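PDB 7CFU: DNA/pantothenate metabolism flavoprotein from Streptomyces sparsogenes DSM 40356, which probably catalyses the FMN-dependent oxidative decarboxylation of a C-terminal cysteine in a precursor peptide. Local coordinates for residues 26-31 against 59-64; 54-59 against 121-126; 93-98 against 125-130. One frame throughout, in Å; residues are numbered along the deposited sequence.

Interaction 1 of 3, residues 26-31 against 59-64. With FMN (flavin mononucleotide), chain Y.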
loop_
_atom_site.group_PDB
_atom_site.type_symbol
_atom_site.label_atom_id
_atom_site.label_comp_id
_atom_site.label_asym_id
_atom_site.label_seq_id
_atom_site.Cartn_x
_atom_site.Cartn_y
_atom_site.Cartn_z
ATOM N N TRP A 26 15.681 28.907 -10.415
ATOM C CA TRP A 26 16.633 27.975 -11.016
ATOM C C TRP A 26 15.952 26.633 -11.276
ATOM O O TRP A 26 15.644 25.899 -10.332
ATOM C CB TRP A 26 17.838 27.825 -10.093
ATOM C CG TRP A 26 18.915 26.910 -10.537
ATOM C CD1 TRP A 26 18.986 26.211 -11.706
ATOM C CD2 TRP A 26 20.086 26.568 -9.790
ATOM N NE1 TRP A 26 20.134 25.449 -11.730
ATOM C CE2 TRP A 26 20.830 25.659 -10.569
ATOM C CE3 TRP A 26 20.584 26.953 -8.543
ATOM C CZ2 TRP A 26 22.040 25.129 -10.142
ATOM C CZ3 TRP A 26 21.786 26.426 -8.121
ATOM C CH2 TRP A 26 22.501 25.524 -8.918
ATOM N N GLY A 27 15.730 26.302 -12.547
ATOM C CA GLY A 27 15.140 25.014 -12.912
ATOM C C GLY A 27 16.191 23.956 -13.216
ATOM O O GLY A 27 17.177 24.222 -13.898
ATOM N N VAL A 28 15.935 22.728 -12.749
ATOM C CA VAL A 28 16.880 21.619 -12.883
ATOM C C VAL A 28 16.180 20.472 -13.601
ATOM O O VAL A 28 15.139 19.986 -13.144
ATOM C CB VAL A 28 17.428 21.141 -11.524
ATOM C CG1 VAL A 28 18.411 20.001 -11.729
ATOM C CG2 VAL A 28 18.101 22.273 -10.761
ATOM N N CYS A 29 16.755 20.031 -14.717
ATOM C CA CYS A 29 16.196 18.923 -15.480
ATOM C C CYS A 29 17.032 17.664 -15.262
ATOM O O CYS A 29 18.137 17.705 -14.716
ATOM C CB CYS A 29 16.126 19.277 -16.967
ATOM S SG CYS A 29 15.193 20.778 -17.323
ATOM N N GLY A 30 16.485 16.531 -15.704
ATOM C CA GLY A 30 17.115 15.242 -15.492
ATOM C C GLY A 30 18.262 14.961 -16.447
ATOM O O GLY A 30 18.134 14.129 -17.356
ATOM N N SER A 31 19.382 15.662 -16.261
ATOM C CA SER A 31 20.578 15.499 -17.073
ATOM C C SER A 31 21.732 15.016 -16.199
ATOM O O SER A 31 21.753 15.272 -14.991
ATOM C CB SER A 31 20.959 16.825 -17.752
ATOM O OG SER A 31 22.331 16.854 -18.124
ATOM N N ALA A 59 10.369 15.969 -12.515
ATOM C CA ALA A 59 10.231 14.669 -11.861
ATOM C C ALA A 59 11.453 13.803 -12.125
ATOM O O ALA A 59 11.879 13.032 -11.257
ATOM C CB ALA A 59 8.957 13.962 -12.329
ATOM N N GLN A 60 12.023 13.902 -13.335
ATOM C CA GLN A 60 13.200 13.104 -13.658
ATOM C C GLN A 60 14.429 13.573 -12.887
ATOM O O GLN A 60 15.199 12.749 -12.376
ATOM C CB GLN A 60 13.462 13.143 -15.174
ATOM C CG GLN A 60 14.730 12.434 -15.596
ATOM C CD GLN A 60 14.570 10.922 -15.667
ATOM O OE1 GLN A 60 13.765 10.335 -14.940
ATOM N NE2 GLN A 60 15.324 10.288 -16.564
ATOM N N ALA A 61 14.636 14.887 -12.787
ATOM C CA ALA A 61 15.746 15.390 -11.979
ATOM C C ALA A 61 15.627 14.905 -10.539
ATOM O O ALA A 61 16.607 14.442 -9.938
ATOM C CB ALA A 61 15.788 16.917 -12.025
ATOM N N ARG A 62 14.420 14.984 -9.976
ATOM C CA ARG A 62 14.217 14.521 -8.610
ATOM C C ARG A 62 14.525 13.034 -8.470
ATOM O O ARG A 62 15.196 12.620 -7.514
ATOM C CB ARG A 62 12.786 14.819 -8.162
ATOM C CG ARG A 62 12.515 14.453 -6.697
ATOM C CD ARG A 62 11.078 14.726 -6.317
ATOM N NE ARG A 62 10.163 14.014 -7.203
ATOM C CZ ARG A 62 8.836 14.117 -7.166
ATOM N NH1 ARG A 62 8.248 14.904 -6.273
ATOM N NH2 ARG A 62 8.096 13.423 -8.024
ATOM N N ALA A 63 14.085 12.218 -9.433
ATOM C CA ALA A 63 14.280 10.775 -9.309
ATOM C C ALA A 63 15.750 10.387 -9.402
ATOM O O ALA A 63 16.176 9.415 -8.771
ATOM C CB ALA A 63 13.472 10.043 -10.378
ATOM N N LEU A 64 16.542 11.154 -10.142
ATOM C CA LEU A 64 17.959 10.863 -10.296
ATOM C C LEU A 64 18.756 11.429 -9.135
ATOM O O LEU A 64 19.595 10.734 -8.552
ATOM C CB LEU A 64 18.476 11.447 -11.616
ATOM C CG LEU A 64 17.862 10.871 -12.889
ATOM C CD1 LEU A 64 18.474 11.536 -14.102
ATOM C CD2 LEU A 64 18.106 9.368 -12.915
HETATM N N1 FMN Y . 18.787 13.830 -21.464
HETATM C C2 FMN Y . 19.409 14.932 -22.000
HETATM O O2 FMN Y . 18.837 15.569 -22.872
HETATM N N3 FMN Y . 20.651 15.328 -21.550
HETATM C C4 FMN Y . 21.287 14.599 -20.566
HETATM O O4 FMN Y . 22.400 14.947 -20.173
HETATM C C4A FMN Y . 20.668 13.475 -20.032
HETATM N N5 FMN Y . 21.284 12.742 -19.043
HETATM C C5A FMN Y . 20.652 11.642 -18.501
HETATM C C6 FMN Y . 21.288 10.915 -17.508
HETATM C C7 FMN Y . 20.661 9.806 -16.959
HETATM C C7M FMN Y . 21.352 9.018 -15.875
HETATM C C8 FMN Y . 19.405 9.417 -17.412
HETATM C C8M FMN Y . 18.747 8.200 -16.807
HETATM C C9 FMN Y . 18.766 10.143 -18.415
HETATM C C9A FMN Y . 19.394 11.258 -18.960
HETATM N N10 FMN Y . 18.785 11.994 -19.965
HETATM C C10 FMN Y . 19.412 13.101 -20.484
HETATM C "C1'" FMN Y . 17.432 11.619 -20.472
HETATM C "C2'" FMN Y . 16.402 12.477 -19.757
HETATM O "O2'" FMN Y . 16.512 12.298 -18.352
HETATM C "C3'" FMN Y . 15.010 12.143 -20.292
HETATM O "O3'" FMN Y . 14.894 12.621 -21.617
HETATM C "C4'" FMN Y . 13.880 12.689 -19.405
HETATM O "O4'" FMN Y . 12.628 12.306 -19.944
HETATM C "C5'" FMN Y . 13.941 14.203 -19.299
HETATM O "O5'" FMN Y . 13.034 14.634 -18.303
HETATM P P FMN Y . 12.899 16.188 -17.930
HETATM O O1P FMN Y . 11.461 16.477 -17.567
HETATM O O2P FMN Y . 13.870 16.467 -16.834
HETATM O O3P FMN Y . 13.246 17.082 -19.106
#

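Interaction 2 of 3, residues 54-59 against 121-126. With FMN (flavin mononucleotide), chain Y; FMN (flavin mononucleotide), chain B.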
loop_
_atom_site.group_PDB
_atom_site.type_symbol
_atom_site.label_atom_id
_atom_site.label_comp_id
_atom_site.label_asym_id
_atom_site.label_seq_id
_atom_site.Cartn_x
_atom_site.Cartn_y
_atom_site.Cartn_z
ATOM N N ARG A 54 15.595 30.101 -5.462
ATOM C CA ARG A 54 14.592 29.043 -5.352
ATOM C C ARG A 54 14.695 28.103 -6.553
ATOM O O ARG A 54 14.862 28.557 -7.690
ATOM C CB ARG A 54 13.174 29.618 -5.278
ATOM C CG ARG A 54 12.907 30.478 -4.052
ATOM C CD ARG A 54 11.464 30.961 -4.009
ATOM N NE ARG A 54 11.195 31.713 -2.786
ATOM C CZ ARG A 54 10.856 31.169 -1.619
ATOM N NH1 ARG A 54 10.738 29.851 -1.503
ATOM N NH2 ARG A 54 10.636 31.946 -0.564
ATOM N N THR A 55 14.596 26.796 -6.300
ATOM C CA THR A 55 14.775 25.775 -7.325
ATOM C C THR A 55 13.476 25.039 -7.645
ATOM O O THR A 55 12.602 24.865 -6.789
ATOM C CB THR A 55 15.828 24.750 -6.909
ATOM O OG1 THR A 55 15.456 24.167 -5.657
ATOM C CG2 THR A 55 17.202 25.402 -6.791
ATOM N N VAL A 56 13.356 24.640 -8.910
ATOM C CA VAL A 56 12.297 23.773 -9.412
ATOM C C VAL A 56 12.962 22.597 -10.114
ATOM O O VAL A 56 13.824 22.799 -10.978
ATOM C CB VAL A 56 11.349 24.513 -10.381
ATOM C CG1 VAL A 56 10.234 23.593 -10.868
ATOM C CG2 VAL A 56 10.768 25.736 -9.731
ATOM N N MET A 57 12.597 21.376 -9.722
ATOM C CA MET A 57 13.120 20.163 -10.335
ATOM C C MET A 57 12.029 19.466 -11.140
ATOM O O MET A 57 10.873 19.400 -10.710
ATOM C CB MET A 57 13.661 19.186 -9.289
ATOM C CG MET A 57 14.759 19.754 -8.402
ATOM S SD MET A 57 15.400 18.474 -7.322
ATOM C CE MET A 57 16.518 17.614 -8.418
ATOM N N THR A 58 12.392 18.973 -12.321
ATOM C CA THR A 58 11.505 18.057 -13.009
ATOM C C THR A 58 11.410 16.754 -12.218
ATOM O O THR A 58 12.243 16.465 -11.351
ATOM C CB THR A 58 12.007 17.779 -14.432
ATOM O OG1 THR A 58 13.210 16.991 -14.386
ATOM C CG2 THR A 58 12.297 19.078 -15.124
ATOM N N ALA A 59 10.369 15.969 -12.515
ATOM C CA ALA A 59 10.231 14.669 -11.861
ATOM C C ALA A 59 11.453 13.803 -12.125
ATOM O O ALA A 59 11.879 13.032 -11.257
ATOM C CB ALA A 59 8.957 13.962 -12.329
ATOM N N ASP A 121 3.457 20.880 -19.169
ATOM C CA ASP A 121 2.859 19.694 -18.559
ATOM C C ASP A 121 3.520 19.293 -17.245
ATOM O O ASP A 121 3.327 18.161 -16.787
ATOM C CB ASP A 121 2.853 18.517 -19.545
ATOM C CG ASP A 121 4.247 18.047 -19.934
ATOM O OD1 ASP A 121 5.255 18.626 -19.469
ATOM O OD2 ASP A 121 4.327 17.075 -20.719
ATOM N N ASP A 122 4.322 20.176 -16.651
ATOM C CA ASP A 122 4.781 20.035 -15.274
ATOM C C ASP A 122 5.023 21.438 -14.732
ATOM O O ASP A 122 4.877 22.429 -15.454
ATOM C CB ASP A 122 6.033 19.149 -15.165
ATOM C CG ASP A 122 7.267 19.745 -15.860
ATOM O OD1 ASP A 122 7.185 20.838 -16.467
ATOM O OD2 ASP A 122 8.342 19.108 -15.785
ATOM N N VAL A 123 5.415 21.521 -13.457
ATOM C CA VAL A 123 5.573 22.832 -12.828
ATOM C C VAL A 123 6.625 23.658 -13.560
ATOM O O VAL A 123 6.408 24.846 -13.844
ATOM C CB VAL A 123 5.900 22.697 -11.328
ATOM C CG1 VAL A 123 6.264 24.055 -10.754
ATOM C CG2 VAL A 123 4.703 22.135 -10.576
ATOM N N LEU A 124 7.762 23.045 -13.908
ATOM C CA LEU A 124 8.850 23.808 -14.519
ATOM C C LEU A 124 8.409 24.458 -15.822
ATOM O O LEU A 124 8.552 25.672 -15.999
ATOM C CB LEU A 124 10.060 22.915 -14.775
ATOM C CG LEU A 124 11.244 23.659 -15.421
ATOM C CD1 LEU A 124 11.707 24.812 -14.525
ATOM C CD2 LEU A 124 12.400 22.730 -15.761
ATOM N N THR A 125 7.848 23.670 -16.743
ATOM C CA THR A 125 7.538 24.219 -18.057
ATOM C C THR A 125 6.346 25.162 -17.995
ATOM O O THR A 125 6.244 26.080 -18.813
ATOM C CB THR A 125 7.286 23.101 -19.068
ATOM O OG1 THR A 125 6.243 22.241 -18.595
ATOM C CG2 THR A 125 8.576 22.284 -19.288
ATOM N N ALA A 126 5.458 24.968 -17.016
ATOM C CA ALA A 126 4.390 25.931 -16.782
ATOM C C ALA A 126 4.949 27.235 -16.238
ATOM O O ALA A 126 4.470 28.320 -16.588
ATOM C CB ALA A 126 3.356 25.358 -15.806
HETATM N N1 FMN Y . 18.787 13.830 -21.464
HETATM C C2 FMN Y . 19.409 14.932 -22.000
HETATM O O2 FMN Y . 18.837 15.569 -22.872
HETATM N N3 FMN Y . 20.651 15.328 -21.550
HETATM C C4 FMN Y . 21.287 14.599 -20.566
HETATM O O4 FMN Y . 22.400 14.947 -20.173
HETATM C C4A FMN Y . 20.668 13.475 -20.032
HETATM N N5 FMN Y . 21.284 12.742 -19.043
HETATM C C5A FMN Y . 20.652 11.642 -18.501
HETATM C C6 FMN Y . 21.288 10.915 -17.508
HETATM C C7 FMN Y . 20.661 9.806 -16.959
HETATM C C7M FMN Y . 21.352 9.018 -15.875
HETATM C C8 FMN Y . 19.405 9.417 -17.412
HETATM C C8M FMN Y . 18.747 8.200 -16.807
HETATM C C9 FMN Y . 18.766 10.143 -18.415
HETATM C C9A FMN Y . 19.394 11.258 -18.960
HETATM N N10 FMN Y . 18.785 11.994 -19.965
HETATM C C10 FMN Y . 19.412 13.101 -20.484
HETATM C "C1'" FMN Y . 17.432 11.619 -20.472
HETATM C "C2'" FMN Y . 16.402 12.477 -19.757
HETATM O "O2'" FMN Y . 16.512 12.298 -18.352
HETATM C "C3'" FMN Y . 15.010 12.143 -20.292
HETATM O "O3'" FMN Y . 14.894 12.621 -21.617
HETATM C "C4'" FMN Y . 13.880 12.689 -19.405
HETATM O "O4'" FMN Y . 12.628 12.306 -19.944
HETATM C "C5'" FMN Y . 13.941 14.203 -19.299
HETATM O "O5'" FMN Y . 13.034 14.634 -18.303
HETATM P P FMN Y . 12.899 16.188 -17.930
HETATM O O1P FMN Y . 11.461 16.477 -17.567
HETATM O O2P FMN Y . 13.870 16.467 -16.834
HETATM O O3P FMN Y . 13.246 17.082 -19.106
HETATM N N1 FMN B . -2.536 26.534 -16.668
HETATM C C2 FMN B . -3.147 27.273 -17.655
HETATM O O2 FMN B . -2.668 27.278 -18.790
HETATM N N3 FMN B . -4.293 28.002 -17.365
HETATM C C4 FMN B . -4.828 28.004 -16.085
HETATM O O4 FMN B . -5.844 28.665 -15.825
HETATM C C4A FMN B . -4.212 27.254 -15.089
HETATM N N5 FMN B . -4.735 27.233 -13.807
HETATM C C5A FMN B . -4.125 26.481 -12.827
HETATM C C6 FMN B . -4.659 26.461 -11.545
HETATM C C7 FMN B . -4.045 25.707 -10.550
HETATM C C7M FMN B . -4.619 25.687 -9.156
HETATM C C8 FMN B . -2.903 24.966 -10.838
HETATM C C8M FMN B . -2.259 24.163 -9.742
HETATM C C9 FMN B . -2.359 24.987 -12.129
HETATM C C9A FMN B . -2.978 25.744 -13.127
HETATM N N10 FMN B . -2.457 25.780 -14.415
HETATM C C10 FMN B . -3.066 26.522 -15.391
HETATM C "C1'" FMN B . -1.233 24.992 -14.776
HETATM C "C2'" FMN B . -1.711 23.691 -15.404
HETATM O "O2'" FMN B . -2.491 22.974 -14.453
HETATM C "C3'" FMN B . -0.497 22.888 -15.874
HETATM O "O3'" FMN B . 0.100 23.516 -16.988
HETATM C "C4'" FMN B . -0.873 21.450 -16.215
HETATM O "O4'" FMN B . 0.284 20.730 -16.597
HETATM C "C5'" FMN B . -1.883 21.391 -17.346
HETATM O "O5'" FMN B . -2.326 20.053 -17.391
HETATM P P FMN B . -3.413 19.570 -18.466
HETATM O O1P FMN B . -3.127 18.129 -18.862
HETATM O O2P FMN B . -4.779 19.690 -17.824
HETATM O O3P FMN B . -3.354 20.478 -19.676
HETATM O O HOH W 1 8.554 20.577 -12.879
HETATM O O HOH W 2 8.401 16.903 -14.378
#

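Interaction 3 of 3, residues 93-98 against 125-130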
loop_
_atom_site.group_PDB
_atom_site.type_symbol
_atom_site.label_atom_id
_atom_site.label_comp_id
_atom_site.label_asym_id
_atom_site.label_seq_id
_atom_site.Cartn_x
_atom_site.Cartn_y
_atom_site.Cartn_z
ATOM N N VAL A 93 2.391 30.376 -11.253
ATOM C CA VAL A 93 2.139 31.815 -11.160
ATOM C C VAL A 93 2.996 32.441 -10.063
ATOM O O VAL A 93 3.636 33.482 -10.266
ATOM C CB VAL A 93 0.642 32.085 -10.923
ATOM C CG1 VAL A 93 0.395 33.566 -10.679
ATOM C CG2 VAL A 93 -0.195 31.571 -12.101
ATOM N N ALA A 94 3.032 31.812 -8.884
ATOM C CA ALA A 94 3.800 32.376 -7.779
ATOM C C ALA A 94 5.287 32.405 -8.107
ATOM O O ALA A 94 5.961 33.418 -7.892
ATOM C CB ALA A 94 3.532 31.601 -6.484
ATOM N N LEU A 95 5.826 31.297 -8.625
ATOM C CA LEU A 95 7.247 31.282 -8.967
ATOM C C LEU A 95 7.539 32.186 -10.162
ATOM O O LEU A 95 8.566 32.872 -10.187
ATOM C CB LEU A 95 7.710 29.856 -9.240
ATOM C CG LEU A 95 7.697 28.948 -8.017
ATOM C CD1 LEU A 95 7.870 27.502 -8.440
ATOM C CD2 LEU A 95 8.796 29.360 -7.054
ATOM N N GLY A 96 6.651 32.207 -11.157
ATOM C CA GLY A 96 6.876 33.059 -12.315
ATOM C C GLY A 96 6.892 34.536 -11.958
ATOM O O GLY A 96 7.698 35.306 -12.485
ATOM N N ALA A 97 6.009 34.951 -11.049
ATOM C CA ALA A 97 6.003 36.346 -10.629
ATOM C C ALA A 97 7.186 36.671 -9.722
ATOM O O ALA A 97 7.654 37.816 -9.699
ATOM C CB ALA A 97 4.687 36.681 -9.927
ATOM N N TRP A 98 7.661 35.698 -8.945
ATOM C CA TRP A 98 8.748 35.963 -8.009
ATOM C C TRP A 98 10.091 36.149 -8.712
ATOM O O TRP A 98 10.934 36.919 -8.239
ATOM C CB TRP A 98 8.819 34.828 -6.994
ATOM C CG TRP A 98 9.953 34.909 -6.023
ATOM C CD1 TRP A 98 9.944 35.527 -4.805
ATOM C CD2 TRP A 98 11.256 34.319 -6.162
ATOM N NE1 TRP A 98 11.158 35.371 -4.187
ATOM C CE2 TRP A 98 11.982 34.633 -4.995
ATOM C CE3 TRP A 98 11.877 33.564 -7.156
ATOM C CZ2 TRP A 98 13.299 34.214 -4.797
ATOM C CZ3 TRP A 98 13.189 33.149 -6.958
ATOM C CH2 TRP A 98 13.884 33.478 -5.793
ATOM N N THR A 125 7.848 23.670 -16.743
ATOM C CA THR A 125 7.538 24.219 -18.057
ATOM C C THR A 125 6.346 25.162 -17.995
ATOM O O THR A 125 6.244 26.080 -18.813
ATOM C CB THR A 125 7.286 23.101 -19.068
ATOM O OG1 THR A 125 6.243 22.241 -18.595
ATOM C CG2 THR A 125 8.576 22.284 -19.288
ATOM N N ALA A 126 5.458 24.968 -17.016
ATOM C CA ALA A 126 4.390 25.931 -16.782
ATOM C C ALA A 126 4.949 27.235 -16.238
ATOM O O ALA A 126 4.470 28.320 -16.588
ATOM C CB ALA A 126 3.356 25.358 -15.806
ATOM N N THR A 127 5.960 27.146 -15.378
ATOM C CA THR A 127 6.584 28.346 -14.838
ATOM C C THR A 127 7.259 29.167 -15.931
ATOM O O THR A 127 7.261 30.401 -15.864
ATOM C CB THR A 127 7.567 27.952 -13.738
ATOM O OG1 THR A 127 6.853 27.246 -12.712
ATOM C CG2 THR A 127 8.224 29.182 -13.131
ATOM N N VAL A 128 7.824 28.500 -16.946
ATOM C CA VAL A 128 8.407 29.209 -18.086
ATOM C C VAL A 128 7.371 30.130 -18.722
ATOM O O VAL A 128 7.638 31.311 -18.986
ATOM C CB VAL A 128 8.961 28.204 -19.115
ATOM C CG1 VAL A 128 9.335 28.911 -20.425
ATOM C CG2 VAL A 128 10.149 27.433 -18.552
ATOM N N LEU A 129 6.154 29.618 -18.933
ATOM C CA LEU A 129 5.116 30.436 -19.558
ATOM C C LEU A 129 4.724 31.615 -18.682
ATOM O O LEU A 129 4.360 32.676 -19.200
ATOM C CB LEU A 129 3.880 29.591 -19.872
ATOM C CG LEU A 129 4.016 28.525 -20.948
ATOM C CD1 LEU A 129 2.675 27.851 -21.199
ATOM C CD2 LEU A 129 4.556 29.152 -22.221
ATOM N N ALA A 130 4.779 31.450 -17.360
ATOM C CA ALA A 130 4.357 32.516 -16.468
ATOM C C ALA A 130 5.476 33.492 -16.146
ATOM O O ALA A 130 5.191 34.598 -15.687
ATOM C CB ALA A 130 3.785 31.929 -15.178
#

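Interaction 1 of 3, residues 26-31 against 59-64
Ala61 and Gly30 form the tight part of this contact, where the first turn of helix 59-64 lies against the loop that leaves strand 26-28. Ala61 CB reaches Val28 O at 3.3 Å. Ala61 CB also sits 3.5 Å from Cys29 C, so it rests on backbone more than on side chains. Gly30 carries no CB, and its CA comes 3.7 Å from Gln60 CG. Gly30 is also the centre of an inverse gamma turn, closed by Ser31 N bonding Cys29 O.

The turn offers two backbone groups to the FMN. Gly30 N donates to phosphate oxygen O2P at 2.8 Å, nearly straight at 169°. Gly30 O accepts from the ribityl hydroxyl O2' at 2.6 Å. Gln60 NE2 donates to that same O2' at 2.9 Å, so the hydroxyl is gripped from both segments. Gln60 gets there with CG anti to the backbone N (chi1 175°) and a bend at chi2 (79°), which folds the amide over the ribityl chain. Losing this amide to an alanine is likely to cost O2' its side-chain donor and open a gap beside Gly30 CA.

The packing is looser farther along the helix. Leu64 CD1 stays 4.2 Å from Gly30 C and 4.0 Å from FMN C7, touching the dimethylbenzene ring. Ala59 is exposed, while Ala63 and Leu64 meet Arg68 of a neighbouring subunit. Arg62 turns away to a salt bridge with Asp81. Gln60 is partly exposed, with Trp82 of another neighbouring subunit packed on it.

A glycine-containing loop after a parallel strand, closing on a helix start and holding phosphate and ribityl, is typical of the FMN site in the Rossmann-like fold of flavin-containing cysteine decarboxylases.

Interaction 2 of 3, residues 54-59 against 121-126
A capped helix start meets strand 52-57 of the Rossmann-like parallel sheet here, with Leu124 packing on Val56 and Thr58, and Val123 on Val56. Val56 CG1 is the main apolar contact atom. Val56 CG1 lies 3.9 Å from Leu124 CA and 4.0 Å from Val123 CG1. Leu124 reaches along the strand, its CG anti to the backbone N (chi1 180°), and sets CD2 3.7 Å from Thr58 CG2.

Thr58 divides its roles. Its methyl meets Leu124, while Thr58 OG1 donates to O2P of FMN (chain Y) at 2.6 Å and also caps Ala61 N. The opposite end of the contact serves another flavin: Asp121 and Ala126 touch FMN (chain B), which is held mainly by a neighbouring subunit. The two segments thus link two cofactor sites of the oligomer.

The polar link between them runs through water. One water accepts from Leu124 N and makes a weak bond to Met57 O. A second accepts from Ala59 N at 2.9 Å and donates to Asp122 OD2 at 2.6 Å. Each helix start is therefore tied to the other segment through solvent.

Asp122 is the N-cap of its helix, and its other oxygen is occupied locally. Thr125 N (2.9 Å, 170°) and Thr125 OG1 (2.7 Å) both donate to Asp122 OD1, from opposite faces of the carboxylate plane.

Interaction 3 of 3, residues 93-98 against 125-130
The flat group where Thr127 meets Leu95 and Gly96 is a peptide, not a ring. Thr127 CG2 stands directly over one face of the Leu95-Gly96 peptide, 3.9 Å above Gly96 N. Leu95 CB flanks Thr127 CG2 at 4.0 Å. The one aromatic ring in these segments, Trp98, faces elsewhere. It makes cation-pi contacts with Arg23 and Arg54, and strand 23-28 also touches it through Leu25.

The helices of 93-98 and 125-130 cross at -48°, with axes 8.0 Å apart. That close spacing rests on small residues. Gly96 and Ala130 are nearest in the backbone, with their CA atoms 4.9 Å apart. Gly96 has no side chain to hold the helices off, and Ala130 O comes 4.1 Å from Gly96 CA. Ala130 CB lies 4.3 Å from Val93 CA, one turn earlier in the partner helix. The Val93 side chain points away, near Asn142 of a neighbouring subunit.

Thr127 is split between two surfaces. Its CG2 is anti to the backbone N (chi1 of OG1 is -59°), which sends the methyl across to Gly96. The hydroxyl turns back instead and bonds Val123 O in its own helix. Thr127 OG1 is thereby satisfied without any help from the other helix. Leu95 goes on past the interface to Leu25 and Val56, so this edge of the contact joins the apolar layer over the sheet.

The chemistry is therefore one of close backbone approach and methyl packing, with the Thr127 hydroxyl paired inside its own helix. A CB on Gly96 would clash with Ala130 CB, so the fit probably depends on small residues at both; it involves no charge or directed bond between the two helices.

All three interactions are largely buried, but their chemistry changes across the fold. Interactions 1 and 2 touch and both reach the same FMN. Their strands, 23-28 and 52-57, are neighbours in the sheet, and Ala59 belongs to both. Interaction 1 is dominated by ligand bonds, and interaction 2 mixes apolar packing with bridging waters. Interactions 2 and 3 use the same helix, 123-130, and meet where Leu95 packs on Val56. Interaction 3 is close packing of methyls and backbone, without a hydrogen bond between its helices, and lies by the second flavin site, next to a neighbouring subunit. Interactions 1 and 3 do not touch; their centres are about 17 Å apart.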